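PDB 5JP6: putative polysaccharide deacetylase from Bdellovibrio bacteriovorus HD100, which probably removes acetyl groups from peptidoglycan as a zinc-dependent carbohydrate esterase family 4 deacetylase with a NodB-type catalytic domain. Local coordinates for residues 160-165 against 298-303; 197-202 against 359-364. The protein carries 1 engineered substitution. All coordinates share one frame; numbering follows the deposited sequence.

Contact 1: residues 160-165 against 298-303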
loop_
_atom_site.group_PDB
_atom_site.type_symbol
_atom_site.label_atom_id
_atom_site.label_comp_id
_atom_site.label_asym_id
_atom_site.label_seq_id
_atom_site.Cartn_x
_atom_site.Cartn_y
_atom_site.Cartn_z
ATOM N N MET A 160 18.857 6.421 -8.076
ATOM C CA MET A 160 17.573 7.075 -8.241
ATOM C C MET A 160 16.791 6.334 -9.314
ATOM O O MET A 160 17.199 6.307 -10.480
ATOM C CB MET A 160 17.780 8.518 -8.703
ATOM C CG MET A 160 16.479 9.275 -9.035
ATOM S SD MET A 160 15.594 9.667 -7.516
ATOM C CE MET A 160 13.924 9.108 -7.953
ATOM N N ALA A 161 15.679 5.711 -8.900
ATOM C CA ALA A 161 14.872 4.897 -9.790
ATOM C C ALA A 161 13.568 5.601 -10.093
ATOM O O ALA A 161 12.774 5.930 -9.175
ATOM C CB ALA A 161 14.600 3.543 -9.169
ATOM N N VAL A 162 13.329 5.776 -11.385
ATOM C CA VAL A 162 12.035 6.229 -11.874
ATOM C C VAL A 162 11.433 5.091 -12.689
ATOM O O VAL A 162 10.426 4.520 -12.288
ATOM C CB VAL A 162 12.135 7.553 -12.672
ATOM C CG1 VAL A 162 10.766 7.916 -13.216
ATOM C CG2 VAL A 162 12.613 8.672 -11.751
ATOM N N ARG A 163 12.086 4.741 -13.798
ATOM C CA ARG A 163 11.731 3.565 -14.592
ATOM C C ARG A 163 12.601 2.381 -14.211
ATOM O O ARG A 163 12.300 1.265 -14.578
ATOM C CB ARG A 163 11.842 3.850 -16.088
ATOM C CG ARG A 163 10.803 4.882 -16.533
ATOM C CD ARG A 163 10.869 5.310 -18.005
ATOM N NE ARG A 163 9.723 6.208 -18.258
ATOM C CZ ARG A 163 9.542 7.446 -17.727
ATOM N NH1 ARG A 163 10.470 8.049 -16.963
ATOM N NH2 ARG A 163 8.427 8.124 -17.986
ATOM N N GLY A 164 13.690 2.621 -13.479
ATOM C CA GLY A 164 14.528 1.531 -12.977
ATOM C C GLY A 164 15.482 0.867 -13.952
ATOM O O GLY A 164 15.991 -0.213 -13.671
ATOM N N ASP A 165 15.687 1.489 -15.106
ATOM C CA ASP A 165 16.638 1.017 -16.128
ATOM C C ASP A 165 16.256 -0.359 -16.684
ATOM O O ASP A 165 17.092 -1.105 -17.208
ATOM C CB ASP A 165 18.081 1.028 -15.604
ATOM C CG ASP A 165 18.492 2.393 -15.086
ATOM O OD1 ASP A 165 18.551 3.312 -15.880
ATOM O OD2 ASP A 165 18.683 2.552 -13.867
ATOM N N GLU A 298 16.757 5.385 -3.831
ATOM C CA GLU A 298 15.581 6.233 -3.782
ATOM C C GLU A 298 14.682 5.820 -4.926
ATOM O O GLU A 298 15.022 5.964 -6.093
ATOM C CB GLU A 298 15.974 7.710 -3.918
ATOM C CG GLU A 298 14.800 8.679 -3.907
ATOM C CD GLU A 298 15.173 10.102 -4.245
ATOM O OE1 GLU A 298 16.416 10.415 -4.167
ATOM O OE2 GLU A 298 14.311 10.923 -4.524
ATOM N N PHE A 299 13.502 5.333 -4.594
ATOM C CA PHE A 299 12.602 4.752 -5.593
ATOM C C PHE A 299 11.381 5.638 -5.740
ATOM O O PHE A 299 10.524 5.730 -4.839
ATOM C CB PHE A 299 12.223 3.318 -5.214
ATOM C CG PHE A 299 13.300 2.337 -5.554
ATOM C CD1 PHE A 299 14.470 2.265 -4.770
ATOM C CD2 PHE A 299 13.210 1.534 -6.691
ATOM C CE1 PHE A 299 15.491 1.441 -5.122
ATOM C CE2 PHE A 299 14.251 0.677 -7.017
ATOM C CZ PHE A 299 15.384 0.645 -6.225
ATOM N N ALA A 300 11.257 6.232 -6.920
ATOM C CA ALA A 300 10.027 6.897 -7.321
ATOM C C ALA A 300 9.290 5.845 -8.197
ATOM O O ALA A 300 9.374 4.650 -7.927
ATOM C CB ALA A 300 10.348 8.191 -8.045
ATOM N N TRP A 301 8.546 6.261 -9.203
ATOM C CA TRP A 301 7.753 5.352 -10.051
ATOM C C TRP A 301 7.383 6.158 -11.308
ATOM O O TRP A 301 7.476 7.387 -11.320
ATOM C CB TRP A 301 6.465 4.846 -9.361
ATOM C CG TRP A 301 5.511 5.957 -9.026
ATOM C CD1 TRP A 301 4.461 6.383 -9.802
ATOM C CD2 TRP A 301 5.528 6.783 -7.873
ATOM N NE1 TRP A 301 3.851 7.443 -9.205
ATOM C CE2 TRP A 301 4.475 7.707 -8.016
ATOM C CE3 TRP A 301 6.343 6.852 -6.736
ATOM C CZ2 TRP A 301 4.216 8.663 -7.075
ATOM C CZ3 TRP A 301 6.065 7.814 -5.802
ATOM C CH2 TRP A 301 5.019 8.707 -5.984
ATOM N N ASN A 302 6.941 5.454 -12.352
ATOM C CA ASN A 302 6.388 6.129 -13.530
ATOM C C ASN A 302 5.025 5.621 -13.972
ATOM O O ASN A 302 4.409 6.221 -14.830
ATOM C CB ASN A 302 7.347 6.077 -14.714
ATOM C CG ASN A 302 7.546 4.680 -15.230
ATOM O OD1 ASN A 302 7.925 3.773 -14.495
ATOM N ND2 ASN A 302 7.281 4.485 -16.512
ATOM N N ILE A 303 4.594 4.497 -13.430
ATOM C CA ILE A 303 3.297 3.916 -13.782
ATOM C C ILE A 303 2.391 4.007 -12.539
ATOM O O ILE A 303 2.598 3.293 -11.547
ATOM C CB ILE A 303 3.411 2.453 -14.259
ATOM C CG1 ILE A 303 4.273 2.341 -15.500
ATOM C CG2 ILE A 303 2.018 1.872 -14.533
ATOM C CD1 ILE A 303 4.770 0.955 -15.784
#
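Ala-161 and Phe-299 lie side by side as a bridge pair in a short parallel beta pairing, strand 160-161 beside strand 297-299, in the sheet of the NodB-type deacetylase domain. Two backbone bonds zip it up: Ala-161 N gives to Glu-298 O at 2.9 Å, almost straight at 175°, and Ala-161 O takes a bond from Ala-300 N at 2.7 Å. On the packed face, both residues are buried and Ala-161 CB sits over the face of the Phe-299 ring in a CH-pi contact, 3.5 Å from CD2 on one flank of the ring. On the other face Met-160 is exposed and lies across the buried Glu-298; the bend at chi2 (73°) sets its sulfur SD 3.3 Å from Glu-298 CD. Its terminal CE reaches 3.7 Å to Ala-300 CB, while the carboxylate of Glu-298 has a salt bridge through OE2 to Lys-288. Beyond the strands both segments run on as loops. The CB of Trp-301 points away from 160-165, and its ring meets that of the zinc ligand Tyr-280, the ring planes about 85° apart. The exposed Arg-163 crosses Asn-302 at about a right angle; Gln-327 OE1 accepts from both Arg-163 NH2 and Asn-302 ND2, and Asn-302 OD1 accepts from Ile-331 N. Asn-302 CB lies over the centre of the Arg-163 guanidinium, 4.0 Å from CZ.

Contact 2: residues 197-202 against 359-364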
loop_
_atom_site.group_PDB
_atom_site.type_symbol
_atom_site.label_atom_id
_atom_site.label_comp_id
_atom_site.label_asym_id
_atom_site.label_seq_id
_atom_site.Cartn_x
_atom_site.Cartn_y
_atom_site.Cartn_z
ATOM N N LYS A 197 7.848 -11.618 -8.575
ATOM C CA LYS A 197 8.450 -11.035 -7.374
ATOM C C LYS A 197 8.151 -9.545 -7.411
ATOM O O LYS A 197 7.935 -8.973 -8.471
ATOM C CB LYS A 197 9.957 -11.283 -7.353
ATOM C CG LYS A 197 10.329 -12.753 -7.399
ATOM C CD LYS A 197 9.838 -13.506 -6.176
ATOM C CE LYS A 197 10.331 -14.957 -6.183
ATOM N NZ LYS A 197 9.823 -15.746 -7.364
ATOM N N ALA A 198 8.188 -8.920 -6.243
ATOM C CA ALA A 198 7.836 -7.505 -6.096
ATOM C C ALA A 198 8.679 -6.831 -5.030
ATOM O O ALA A 198 9.368 -7.486 -4.262
ATOM C CB ALA A 198 6.346 -7.382 -5.745
ATOM N N MET A 199 8.603 -5.495 -5.012
ATOM C CA MET A 199 9.308 -4.698 -4.055
ATOM C C MET A 199 8.218 -4.147 -3.062
ATOM O O MET A 199 7.220 -3.544 -3.501
ATOM C CB MET A 199 10.117 -3.564 -4.704
ATOM C CG MET A 199 11.054 -3.979 -5.796
ATOM S SD MET A 199 11.885 -2.578 -6.504
ATOM C CE MET A 199 13.146 -2.293 -5.263
ATOM N N PHE A 200 8.434 -4.301 -1.756
ATOM C CA PHE A 200 7.542 -3.758 -0.748
ATOM C C PHE A 200 8.237 -2.669 0.038
ATOM O O PHE A 200 9.307 -2.887 0.603
ATOM C CB PHE A 200 7.050 -4.861 0.199
ATOM C CG PHE A 200 6.156 -5.875 -0.454
ATOM C CD1 PHE A 200 6.666 -6.840 -1.289
ATOM C CD2 PHE A 200 4.768 -5.824 -0.262
ATOM C CE1 PHE A 200 5.827 -7.757 -1.931
ATOM C CE2 PHE A 200 3.939 -6.732 -0.888
ATOM C CZ PHE A 200 4.464 -7.695 -1.730
ATOM N N PHE A 201 7.628 -1.488 0.036
ATOM C CA PHE A 201 8.117 -0.352 0.799
ATOM C C PHE A 201 7.199 -0.215 2.015
ATOM O O PHE A 201 6.176 0.452 2.002
ATOM C CB PHE A 201 8.176 0.915 -0.056
ATOM C CG PHE A 201 9.145 0.812 -1.196
ATOM C CD1 PHE A 201 8.735 0.294 -2.412
ATOM C CD2 PHE A 201 10.459 1.216 -1.063
ATOM C CE1 PHE A 201 9.620 0.163 -3.466
ATOM C CE2 PHE A 201 11.351 1.099 -2.123
ATOM C CZ PHE A 201 10.934 0.565 -3.321
ATOM N N ALA A 202 7.596 -0.915 3.067
ATOM C CA ALA A 202 6.778 -1.070 4.251
ATOM C C ALA A 202 6.856 0.161 5.123
ATOM O O ALA A 202 7.866 0.852 5.118
ATOM C CB ALA A 202 7.257 -2.293 5.029
ATOM N N VAL A 359 7.571 -9.325 -15.441
ATOM C CA VAL A 359 7.764 -8.732 -14.159
ATOM C C VAL A 359 9.223 -8.836 -13.714
ATOM O O VAL A 359 9.811 -9.916 -13.747
ATOM C CB VAL A 359 6.836 -9.350 -13.096
ATOM C CG1 VAL A 359 7.161 -8.804 -11.697
ATOM C CG2 VAL A 359 5.373 -9.072 -13.444
ATOM N N VAL A 360 9.801 -7.702 -13.329
ATOM C CA VAL A 360 11.208 -7.618 -12.924
ATOM C C VAL A 360 11.317 -7.254 -11.461
ATOM O O VAL A 360 10.642 -6.337 -10.994
ATOM C CB VAL A 360 11.935 -6.529 -13.740
ATOM C CG1 VAL A 360 13.326 -6.265 -13.222
ATOM C CG2 VAL A 360 11.970 -6.939 -15.210
ATOM N N LEU A 361 12.238 -7.920 -10.766
ATOM C CA LEU A 361 12.600 -7.530 -9.422
ATOM C C LEU A 361 13.913 -6.756 -9.462
ATOM O O LEU A 361 14.877 -7.222 -10.068
ATOM C CB LEU A 361 12.793 -8.756 -8.529
ATOM C CG LEU A 361 13.081 -8.487 -7.062
ATOM C CD1 LEU A 361 11.935 -7.806 -6.388
ATOM C CD2 LEU A 361 13.450 -9.806 -6.379
ATOM N N LEU A 362 13.947 -5.575 -8.837
ATOM C CA LEU A 362 15.212 -4.836 -8.712
ATOM C C LEU A 362 15.740 -5.103 -7.302
ATOM O O LEU A 362 14.972 -5.063 -6.325
ATOM C CB LEU A 362 15.005 -3.326 -8.914
ATOM C CG LEU A 362 14.436 -2.918 -10.268
ATOM C CD1 LEU A 362 14.173 -1.414 -10.291
ATOM C CD2 LEU A 362 15.361 -3.340 -11.397
ATOM N N THR A 363 17.037 -5.343 -7.207
ATOM C CA THR A 363 17.662 -5.680 -5.955
ATOM C C THR A 363 19.073 -5.095 -5.918
ATOM O O THR A 363 19.649 -4.765 -6.959
ATOM C CB THR A 363 17.667 -7.214 -5.751
ATOM O OG1 THR A 363 17.852 -7.494 -4.365
ATOM C CG2 THR A 363 18.747 -7.868 -6.616
ATOM N N ALA A 364 19.613 -4.962 -4.725
ATOM C CA ALA A 364 20.998 -4.478 -4.582
ATOM C C ALA A 364 22.017 -5.424 -5.221
ATOM O O ALA A 364 21.886 -6.651 -5.140
ATOM C CB ALA A 364 21.349 -4.267 -3.127
HETATM O O HOH W 1 8.508 -6.476 -9.392
HETATM O O HOH W 2 9.931 -11.285 -10.953
#
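Lys-197 O is approached by both a water and a methyl group: water 1 donates to it at 2.7 Å, and Val-359 CG1 comes within 3.3 Å of the same oxygen. Water 1 donates its other hydrogen to Val-360 O, also at 2.7 Å, so that two carbonyls share it. Water 2 makes a second, longer bridge, accepting from Lys-197 N and donating to Val-359 O. No direct hydrogen bond joins the segments, and the rest is apolar packing. Leu-361 has CG anti to the backbone N (chi1 -176°), and its two methyls divide the work. CD1 lies 3.3 Å from Ala-198 O and also touches Met-199 CG, while CD2 meets Lys-197 CB at 3.9 Å; the rest of the lysine side chain extends off from the contact. Met-199 crosses Leu-361 and Leu-362 at a slant, its sulfur SD 4.0 Å from Leu-362 CB. The bend at its last torsion (chi3 79°) leaves CE 3.5 Å from Leu-362 O, a buried carbonyl with no hydrogen-bonding partner in the model. Strands 199-202 and 358-364 both pair in parallel with 170-176 but not with each other here, so side chains and waters make the contact; Met-199 also rests on Val-172 and Val-223, and Leu-361 touches Val-223 as well as Thr-150 of strand 150-153.

Overall arrangement
From the N terminus the chain passes a run of helices, then enters the sheet and reaches 160-165, the first half of contact 1. Segment 197-202 follows, opening contact 2; contact 1 is closed by 298-303 after 132 intervening residues, and contact 2 by 359-364 after 156. The two loops therefore cross rather than nest. Both contacts belong to the same parallel sheet: contact 1 joins an early strand to the 297-299 strand, and contact 2 sets the start of the 199-202 strand and the residues before it against the last strand, both flanking 170-176. They meet at Phe-299, whose CE2 lies 3.6 Å from Met-199 CE and whose CB lies 3.6 Å from Phe-201 CZ.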